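Local coordinates for protein putative peptidase (Bacteroides fragilis, PDB 5DYN) that acts as a clostripain-family cysteine peptidase that probably cleaves and so activates the toxin of the same bacterium, at residues B[37-42]-B[211-216]; B[53-58]-B[108-113]; B[27-32]-B[63-68]. One frame throughout, in Å; residues are numbered along the deposited sequence.

Contact 1: B[37-42]-B[211-216]; sequences AVEVAY and LSTYIP. With NA (sodium ion), chain G; NA (sodium ion), chain J.
Backbone pairing ties Val-38 to Ser-212: the amide N of Val-38 lies 3.0 Å from Ser-212 O in an almost straight bond (N-H...O 173°). Ala-37, the N-cap residue of helix 38-43, forms a single beta bridge with Ser-212, and the helix therefore starts directly against strand 212-213. A second backbone donor is met by a carboxylate. Glu-39 OE2 offers its syn lone pair to Tyr-214 N at 2.9 Å, its side chain bent at chi2 (90°). Its other oxygen, OE1, accepts from a water 2.9 Å away, and that water also lies 2.7 Å from Ser-212 OG; both oxygens of this buried group are thus engaged. Within the clostripain-family alpha/beta domain, the contact joins the helix following strand 25-31 to the small two-stranded sheet of 158-159 and 212-213. Two sodium ions flank the strand. Ser-212 OG, set between its backbone N and carbonyl carbon (chi1 77°), binds one, together with the backbone oxygens of Phe-34 and Pro-55. Thr-213 OG1 lies 2.7 Å from the other sodium ion, whose site also includes Tyr-227, Trp-232 and Trp-238. Apolar contact comes from Leu-211 CD2, 3.9 Å from Val-38 CB; Leu-211 CD1 packs against the backbone, 3.5 Å from Val-38 N. The Tyr-214 ring meets Trp-122 of a neighbouring chain edge-to-face.

Contact 2: B[53-58]-B[108-113]; sequences SSPTEI and GVSVGV. With NA (sodium ion), chain J.
Ser-110 meets Ser-54 hydroxyl to hydroxyl, the two OG atoms 3.1 Å apart in a hydrogen bond that either could donate. With chi1 at 68°, Ser-110 OG stands between its own backbone N and carbonyl carbon and also lies 3.5 Å from the methyl CG2 of Thr-56. Ser-54 OG has a further task: it accepts from Thr-56 N at 3.1 Å, an ST turn that bends the chain just past strand 50-53 and helps fix the position of the hydroxyl facing Ser-110. At the next residue, Val-111, the side chain turns from the loop; its CG1 comes no nearer than 4.0 Å to Ser-53 O and the valine packs instead on Ile-52 and on Ala-83 of helix 78-92. Gly-112 then carries the backbone pairing. Its N gives a nearly straight bond (175°) to Ser-53 O at 3.0 Å, whereas the return bond from Ser-53 N to Gly-112 O is weak at 3.4 Å. The side chain of Ser-53 finds its polar partner in Phe-30 O on the adjoining strand. Within the turn, Pro-55 O binds a sodium ion at 2.6 Å. Ser-53 and Gly-112 are an antiparallel hydrogen-bonded pair in the central mixed sheet of the peptidase domain, placed where strand 50-53 gives way to its loop beside strand 110-115.

Contact 3: B[27-32]-B[63-68]; sequences FLFFDA and APYQTV. With NA (sodium ion), chain E.
Asp-31 holds CG anti to its backbone N (chi1 -154°), and Tyr-65 holds its ring beside the backbone N, anti to the carbonyl carbon (chi1 -73°); the two side chains therefore reach each other tip to tip, carboxylate and ring planes 52° apart. Two donors from 63-68 converge on one oxygen. Ala-63 N bonds to the syn lone pair of Asp-31 OD2 at 2.9 Å, and Tyr-65 OH approaches the same OD2 to 2.5 Å in a bond that counts as weak. The second oxygen, OD1, is taken by Tyr-86 OH of helix 78-92, and the buried carboxylate is gripped at both ends. Ala-63 CB is wedged between two rings: it lies 3.6 Å above one face of Tyr-65, towards the rim, and at the edge of Phe-29, 4.0 Å from CZ. Further along, Val-68 CG1 touches Phe-29 CE2 at 4.1 Å, the two side chains crossing at about a right angle. Ala-63 O binds a sodium ion at 2.6 Å, a site shared with Pro-61 and with Asp-35 and Glu-38 of a neighbouring chain. Pro-64 is at the N-cap position of helix 65-72; the Asp-31 bonds and Phe-29 packing set this helix start against strand 25-31, alongside helix 78-92, and that strand continues the sheet through a parallel ladder into the neighbouring chain.

How the contacts relate
Contacts 2 and 3 reach the same mixed sheet, their centres about 11 Å apart, with strand 50-53 between strands 25-31 and 110-115; Ile-58 of contact 2 packs against Ala-32 and Asp-31 of contact 3. Contacts 1 and 2, centres about 14 Å apart, touch through Ser-212 and Pro-55 and share one sodium ion. Centres of contacts 1 and 3 lie about 21 Å apart, although strand 25-31 leads on to helix 38-43. Along the chain, contact 2 is nested inside the loop closed by contact 1, while the segments of contact 3 alternate with those of both others. Contacts 2 and 3 knit together the first half of the chain, and contact 1 brings the later strand 212-213 to it.

Contact 1: B[37-42]-B[211-216]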
loop_
_atom_site.group_PDB
_atom_site.type_symbol
_atom_site.label_atom_id
_atom_site.label_comp_id
_atom_site.label_asym_id
_atom_site.label_seq_id
_atom_site.Cartn_x
_atom_site.Cartn_y
_atom_site.Cartn_z
ATOM N N ALA B 37 3.667 -3.220 -4.001
ATOM C CA ALA B 37 4.281 -4.377 -4.636
ATOM C C ALA B 37 3.467 -4.803 -5.849
ATOM O O ALA B 37 2.241 -4.687 -5.853
ATOM C CB ALA B 37 4.401 -5.524 -3.646
ATOM N N VAL B 38 4.152 -5.299 -6.874
ATOM C CA VAL B 38 3.482 -5.731 -8.094
ATOM C C VAL B 38 2.485 -6.854 -7.788
ATOM O O VAL B 38 1.433 -6.947 -8.415
ATOM C CB VAL B 38 4.507 -6.187 -9.170
ATOM C CG1 VAL B 38 5.353 -7.354 -8.673
ATOM C CG2 VAL B 38 3.807 -6.537 -10.475
ATOM N N GLU B 39 2.803 -7.677 -6.794
ATOM C CA GLU B 39 1.955 -8.804 -6.429
ATOM C C GLU B 39 0.682 -8.348 -5.726
ATOM O O GLU B 39 -0.369 -8.976 -5.852
ATOM C CB GLU B 39 2.721 -9.781 -5.539
ATOM C CG GLU B 39 3.971 -10.359 -6.189
ATOM C CD GLU B 39 5.218 -9.518 -5.938
ATOM O OE1 GLU B 39 5.094 -8.372 -5.452
ATOM O OE2 GLU B 39 6.327 -10.009 -6.229
ATOM N N VAL B 40 0.780 -7.257 -4.978
ATOM C CA VAL B 40 -0.390 -6.692 -4.318
ATOM C C VAL B 40 -1.221 -5.911 -5.329
ATOM O O VAL B 40 -2.450 -6.009 -5.349
ATOM C CB VAL B 40 0.009 -5.781 -3.146
ATOM C CG1 VAL B 40 -1.226 -5.184 -2.486
ATOM C CG2 VAL B 40 0.838 -6.565 -2.136
ATOM N N ALA B 41 -0.537 -5.146 -6.172
ATOM C CA ALA B 41 -1.189 -4.396 -7.237
ATOM C C ALA B 41 -1.984 -5.321 -8.150
ATOM O O ALA B 41 -3.132 -5.033 -8.486
ATOM C CB ALA B 41 -0.165 -3.614 -8.041
ATOM N N TYR B 42 -1.380 -6.436 -8.545
ATOM C CA TYR B 42 -2.060 -7.365 -9.438
ATOM C C TYR B 42 -3.221 -8.050 -8.732
ATOM O O TYR B 42 -4.295 -8.200 -9.306
ATOM C CB TYR B 42 -1.095 -8.418 -9.995
ATOM C CG TYR B 42 -1.746 -9.307 -11.036
ATOM C CD1 TYR B 42 -1.791 -8.928 -12.371
ATOM C CD2 TYR B 42 -2.336 -10.513 -10.679
ATOM C CE1 TYR B 42 -2.396 -9.731 -13.324
ATOM C CE2 TYR B 42 -2.944 -11.320 -11.623
ATOM C CZ TYR B 42 -2.973 -10.924 -12.944
ATOM O OH TYR B 42 -3.578 -11.728 -13.885
ATOM N N LEU B 211 7.996 0.373 -7.594
ATOM C CA LEU B 211 7.161 -0.820 -7.497
ATOM C C LEU B 211 8.038 -2.025 -7.210
ATOM O O LEU B 211 8.966 -2.318 -7.966
ATOM C CB LEU B 211 6.357 -1.038 -8.779
ATOM C CG LEU B 211 5.335 -2.180 -8.753
ATOM C CD1 LEU B 211 4.204 -1.875 -7.778
ATOM C CD2 LEU B 211 4.789 -2.454 -10.146
ATOM N N SER B 212 7.752 -2.724 -6.117
ATOM C CA SER B 212 8.616 -3.815 -5.689
ATOM C C SER B 212 8.220 -5.152 -6.300
ATOM O O SER B 212 7.107 -5.325 -6.799
ATOM C CB SER B 212 8.612 -3.938 -4.166
ATOM O OG SER B 212 7.426 -4.566 -3.719
ATOM N N THR B 213 9.154 -6.095 -6.248
ATOM C CA THR B 213 8.905 -7.463 -6.665
ATOM C C THR B 213 9.636 -8.419 -5.735
ATOM O O THR B 213 10.591 -8.035 -5.061
ATOM C CB THR B 213 9.369 -7.718 -8.107
ATOM O OG1 THR B 213 9.051 -9.066 -8.480
ATOM C CG2 THR B 213 10.875 -7.514 -8.223
ATOM N N TYR B 214 9.185 -9.666 -5.698
ATOM C CA TYR B 214 9.906 -10.693 -4.967
ATOM C C TYR B 214 10.964 -11.309 -5.873
ATOM O O TYR B 214 10.844 -11.274 -7.099
ATOM C CB TYR B 214 8.951 -11.768 -4.437
ATOM C CG TYR B 214 9.649 -12.889 -3.699
ATOM C CD1 TYR B 214 10.199 -12.682 -2.440
ATOM C CD2 TYR B 214 9.762 -14.152 -4.263
ATOM C CE1 TYR B 214 10.840 -13.699 -1.765
ATOM C CE2 TYR B 214 10.403 -15.177 -3.594
ATOM C CZ TYR B 214 10.939 -14.945 -2.347
ATOM O OH TYR B 214 11.576 -15.966 -1.681
ATOM N N ILE B 215 12.017 -11.841 -5.264
ATOM C CA ILE B 215 13.031 -12.585 -5.996
ATOM C C ILE B 215 13.376 -13.840 -5.207
ATOM O O ILE B 215 13.711 -13.757 -4.025
ATOM C CB ILE B 215 14.310 -11.753 -6.239
ATOM C CG1 ILE B 215 13.985 -10.462 -6.993
ATOM C CG2 ILE B 215 15.333 -12.568 -7.011
ATOM C CD1 ILE B 215 15.178 -9.566 -7.211
ATOM N N PRO B 216 13.270 -15.011 -5.855
ATOM C CA PRO B 216 13.609 -16.292 -5.229
ATOM C C PRO B 216 15.053 -16.334 -4.730
ATOM O O PRO B 216 15.927 -15.663 -5.279
ATOM C CB PRO B 216 13.387 -17.301 -6.359
ATOM C CG PRO B 216 12.377 -16.657 -7.238
ATOM C CD PRO B 216 12.709 -15.192 -7.204
HETATM NA NA NA G . 7.623 -10.935 -9.813
HETATM NA NA NA J . 7.087 -3.684 -1.185
HETATM O O HOH W 1 7.193 -7.297 -3.762
#

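Contact 2: B[53-58]-B[108-113]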
loop_
_atom_site.group_PDB
_atom_site.type_symbol
_atom_site.label_atom_id
_atom_site.label_comp_id
_atom_site.label_asym_id
_atom_site.label_seq_id
_atom_site.Cartn_x
_atom_site.Cartn_y
_atom_site.Cartn_z
ATOM N N SER B 53 0.953 3.599 -2.097
ATOM C CA SER B 53 1.718 3.174 -0.930
ATOM C C SER B 53 3.211 3.362 -1.172
ATOM O O SER B 53 3.617 4.034 -2.123
ATOM C CB SER B 53 1.418 1.709 -0.588
ATOM O OG SER B 53 1.983 1.343 0.659
ATOM N N SER B 54 4.027 2.771 -0.304
ATOM C CA SER B 54 5.470 2.769 -0.496
ATOM C C SER B 54 5.948 1.354 -0.753
ATOM O O SER B 54 5.426 0.412 -0.167
ATOM C CB SER B 54 6.190 3.348 0.723
ATOM O OG SER B 54 7.596 3.263 0.572
ATOM N N PRO B 55 6.940 1.196 -1.640
ATOM C CA PRO B 55 7.541 -0.123 -1.854
ATOM C C PRO B 55 8.395 -0.531 -0.658
ATOM O O PRO B 55 8.687 -1.715 -0.465
ATOM C CB PRO B 55 8.394 0.078 -3.108
ATOM C CG PRO B 55 8.736 1.533 -3.091
ATOM C CD PRO B 55 7.530 2.224 -2.516
ATOM N N THR B 56 8.785 0.458 0.142
ATOM C CA THR B 56 9.587 0.211 1.331
ATOM C C THR B 56 8.803 0.596 2.590
ATOM O O THR B 56 7.569 0.575 2.590
ATOM C CB THR B 56 10.928 0.979 1.270
ATOM O OG1 THR B 56 11.696 0.705 2.448
ATOM C CG2 THR B 56 10.694 2.484 1.143
ATOM N N GLU B 57 9.510 0.943 3.662
ATOM C CA GLU B 57 8.856 1.236 4.934
ATOM C C GLU B 57 8.158 2.596 4.961
ATOM O O GLU B 57 8.667 3.584 4.430
ATOM C CB GLU B 57 9.869 1.155 6.074
ATOM C CG GLU B 57 10.533 -0.202 6.184
ATOM C CD GLU B 57 11.566 -0.261 7.288
ATOM O OE1 GLU B 57 11.239 0.127 8.430
ATOM O OE2 GLU B 57 12.705 -0.699 7.012
ATOM N N ILE B 58 6.984 2.623 5.586
ATOM C CA ILE B 58 6.207 3.843 5.780
ATOM C C ILE B 58 6.489 4.437 7.164
ATOM O O ILE B 58 6.519 3.708 8.154
ATOM C CB ILE B 58 4.689 3.564 5.620
ATOM C CG1 ILE B 58 4.302 3.534 4.141
ATOM C CG2 ILE B 58 3.849 4.604 6.356
ATOM C CD1 ILE B 58 4.429 4.877 3.455
ATOM N N GLY B 108 12.452 11.648 5.739
ATOM C CA GLY B 108 11.877 11.651 4.408
ATOM C C GLY B 108 10.911 10.505 4.176
ATOM O O GLY B 108 10.426 9.887 5.127
ATOM N N VAL B 109 10.647 10.217 2.905
ATOM C CA VAL B 109 9.634 9.239 2.523
ATOM C C VAL B 109 9.720 8.924 1.027
ATOM O O VAL B 109 10.402 9.623 0.274
ATOM C CB VAL B 109 8.211 9.752 2.864
ATOM C CG1 VAL B 109 7.714 10.711 1.788
ATOM C CG2 VAL B 109 7.238 8.594 3.048
ATOM N N SER B 110 9.034 7.866 0.606
ATOM C CA SER B 110 8.882 7.551 -0.808
ATOM C C SER B 110 7.464 7.049 -1.075
ATOM O O SER B 110 6.977 6.150 -0.394
ATOM C CB SER B 110 9.912 6.511 -1.248
ATOM O OG SER B 110 9.665 5.254 -0.646
ATOM N N VAL B 111 6.802 7.642 -2.064
ATOM C CA VAL B 111 5.426 7.283 -2.395
ATOM C C VAL B 111 5.273 7.006 -3.889
ATOM O O VAL B 111 5.791 7.749 -4.725
ATOM C CB VAL B 111 4.434 8.400 -1.988
ATOM C CG1 VAL B 111 3.000 7.988 -2.302
ATOM C CG2 VAL B 111 4.579 8.734 -0.514
ATOM N N GLY B 112 4.562 5.932 -4.218
ATOM C CA GLY B 112 4.280 5.610 -5.603
ATOM C C GLY B 112 2.800 5.391 -5.854
ATOM O O GLY B 112 2.064 4.983 -4.957
ATOM N N VAL B 113 2.355 5.674 -7.073
ATOM C CA VAL B 113 0.986 5.362 -7.467
ATOM C C VAL B 113 0.983 4.480 -8.709
ATOM O O VAL B 113 1.605 4.808 -9.719
ATOM C CB VAL B 113 0.159 6.626 -7.743
ATOM C CG1 VAL B 113 -1.277 6.253 -8.063
ATOM C CG2 VAL B 113 0.200 7.552 -6.552
HETATM NA NA NA J . 7.087 -3.684 -1.185
#

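Contact 3: B[27-32]-B[63-68]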
loop_
_atom_site.group_PDB
_atom_site.type_symbol
_atom_site.label_atom_id
_atom_site.label_comp_id
_atom_site.label_asym_id
_atom_site.label_seq_id
_atom_site.Cartn_x
_atom_site.Cartn_y
_atom_site.Cartn_z
ATOM N N PHE B 27 -9.272 4.902 -5.612
ATOM C CA PHE B 27 -7.928 4.641 -5.121
ATOM C C PHE B 27 -7.938 3.659 -3.957
ATOM O O PHE B 27 -8.890 3.614 -3.177
ATOM C CB PHE B 27 -7.250 5.950 -4.695
ATOM C CG PHE B 27 -8.028 6.741 -3.674
ATOM C CD1 PHE B 27 -7.924 6.451 -2.320
ATOM C CD2 PHE B 27 -8.850 7.786 -4.067
ATOM C CE1 PHE B 27 -8.637 7.178 -1.381
ATOM C CE2 PHE B 27 -9.563 8.517 -3.133
ATOM C CZ PHE B 27 -9.456 8.214 -1.790
ATOM N N LEU B 28 -6.876 2.867 -3.857
ATOM C CA LEU B 28 -6.633 2.052 -2.674
ATOM C C LEU B 28 -5.373 2.561 -1.987
ATOM O O LEU B 28 -4.259 2.191 -2.356
ATOM C CB LEU B 28 -6.493 0.570 -3.032
ATOM C CG LEU B 28 -7.783 -0.230 -3.244
ATOM C CD1 LEU B 28 -8.430 0.112 -4.575
ATOM C CD2 LEU B 28 -7.511 -1.725 -3.146
ATOM N N PHE B 29 -5.555 3.427 -0.997
ATOM C CA PHE B 29 -4.428 4.035 -0.304
ATOM C C PHE B 29 -4.003 3.176 0.884
ATOM O O PHE B 29 -4.722 3.069 1.878
ATOM C CB PHE B 29 -4.786 5.454 0.156
ATOM C CG PHE B 29 -3.693 6.144 0.930
ATOM C CD1 PHE B 29 -2.356 5.867 0.680
ATOM C CD2 PHE B 29 -4.006 7.065 1.917
ATOM C CE1 PHE B 29 -1.358 6.496 1.398
ATOM C CE2 PHE B 29 -3.012 7.698 2.636
ATOM C CZ PHE B 29 -1.685 7.413 2.375
ATOM N N PHE B 30 -2.827 2.564 0.768
ATOM C CA PHE B 30 -2.251 1.789 1.860
ATOM C C PHE B 30 -1.248 2.613 2.656
ATOM O O PHE B 30 -0.065 2.669 2.317
ATOM C CB PHE B 30 -1.569 0.525 1.331
ATOM C CG PHE B 30 -2.516 -0.599 1.037
ATOM C CD1 PHE B 30 -3.220 -0.637 -0.153
ATOM C CD2 PHE B 30 -2.698 -1.624 1.949
ATOM C CE1 PHE B 30 -4.091 -1.672 -0.427
ATOM C CE2 PHE B 30 -3.571 -2.662 1.683
ATOM C CZ PHE B 30 -4.268 -2.685 0.493
ATOM N N ASP B 31 -1.725 3.259 3.714
ATOM C CA ASP B 31 -0.837 3.914 4.663
ATOM C C ASP B 31 -0.197 2.837 5.531
ATOM O O ASP B 31 -0.477 2.739 6.726
ATOM C CB ASP B 31 -1.596 4.926 5.524
ATOM C CG ASP B 31 -0.702 6.030 6.052
ATOM O OD1 ASP B 31 0.536 5.913 5.911
ATOM O OD2 ASP B 31 -1.235 7.010 6.618
ATOM N N ALA B 32 0.649 2.021 4.908
ATOM C CA ALA B 32 1.239 0.857 5.554
ATOM C C ALA B 32 2.510 0.442 4.820
ATOM O O ALA B 32 2.717 0.814 3.666
ATOM C CB ALA B 32 0.244 -0.291 5.594
ATOM N N ALA B 63 0.494 9.318 6.966
ATOM C CA ALA B 63 0.077 10.425 6.119
ATOM C C ALA B 63 -0.210 11.690 6.927
ATOM O O ALA B 63 -0.692 11.615 8.058
ATOM C CB ALA B 63 -1.153 10.030 5.309
ATOM N N PRO B 64 0.104 12.859 6.345
ATOM C CA PRO B 64 -0.357 14.144 6.878
ATOM C C PRO B 64 -1.827 14.334 6.539
ATOM O O PRO B 64 -2.161 15.053 5.597
ATOM C CB PRO B 64 0.523 15.164 6.156
ATOM C CG PRO B 64 0.854 14.501 4.860
ATOM C CD PRO B 64 0.974 13.032 5.168
ATOM N N TYR B 65 -2.698 13.686 7.303
ATOM C CA TYR B 65 -4.120 13.647 6.980
ATOM C C TYR B 65 -4.789 15.019 7.032
ATOM O O TYR B 65 -5.948 15.157 6.645
ATOM C CB TYR B 65 -4.845 12.671 7.913
ATOM C CG TYR B 65 -4.550 11.220 7.601
ATOM C CD1 TYR B 65 -5.163 10.583 6.528
ATOM C CD2 TYR B 65 -3.657 10.487 8.373
ATOM C CE1 TYR B 65 -4.893 9.261 6.230
ATOM C CE2 TYR B 65 -3.383 9.162 8.084
ATOM C CZ TYR B 65 -4.005 8.554 7.011
ATOM O OH TYR B 65 -3.738 7.236 6.715
ATOM N N GLN B 66 -4.066 16.033 7.496
ATOM C CA GLN B 66 -4.587 17.392 7.450
ATOM C C GLN B 66 -4.591 17.897 6.007
ATOM O O GLN B 66 -5.393 18.756 5.645
ATOM C CB GLN B 66 -3.776 18.329 8.350
ATOM C CG GLN B 66 -2.308 18.455 7.991
ATOM C CD GLN B 66 -1.428 17.500 8.771
ATOM O OE1 GLN B 66 -1.858 16.415 9.162
ATOM N NE2 GLN B 66 -0.186 17.902 9.004
ATOM N N THR B 67 -3.701 17.348 5.182
ATOM C CA THR B 67 -3.656 17.701 3.766
ATOM C C THR B 67 -4.088 16.538 2.873
ATOM O O THR B 67 -4.582 16.752 1.765
ATOM C CB THR B 67 -2.253 18.151 3.339
ATOM O OG1 THR B 67 -1.337 17.059 3.472
ATOM C CG2 THR B 67 -1.782 19.319 4.195
ATOM N N VAL B 68 -3.906 15.311 3.357
ATOM C CA VAL B 68 -4.272 14.128 2.584
ATOM C C VAL B 68 -5.791 13.984 2.492
ATOM O O VAL B 68 -6.324 13.622 1.440
ATOM C CB VAL B 68 -3.662 12.840 3.186
ATOM C CG1 VAL B 68 -4.175 11.608 2.456
ATOM C CG2 VAL B 68 -2.148 12.892 3.116
HETATM NA NA NA E . -0.110 11.569 10.566
HETATM O O HOH W 2 1.396 12.395 12.456
#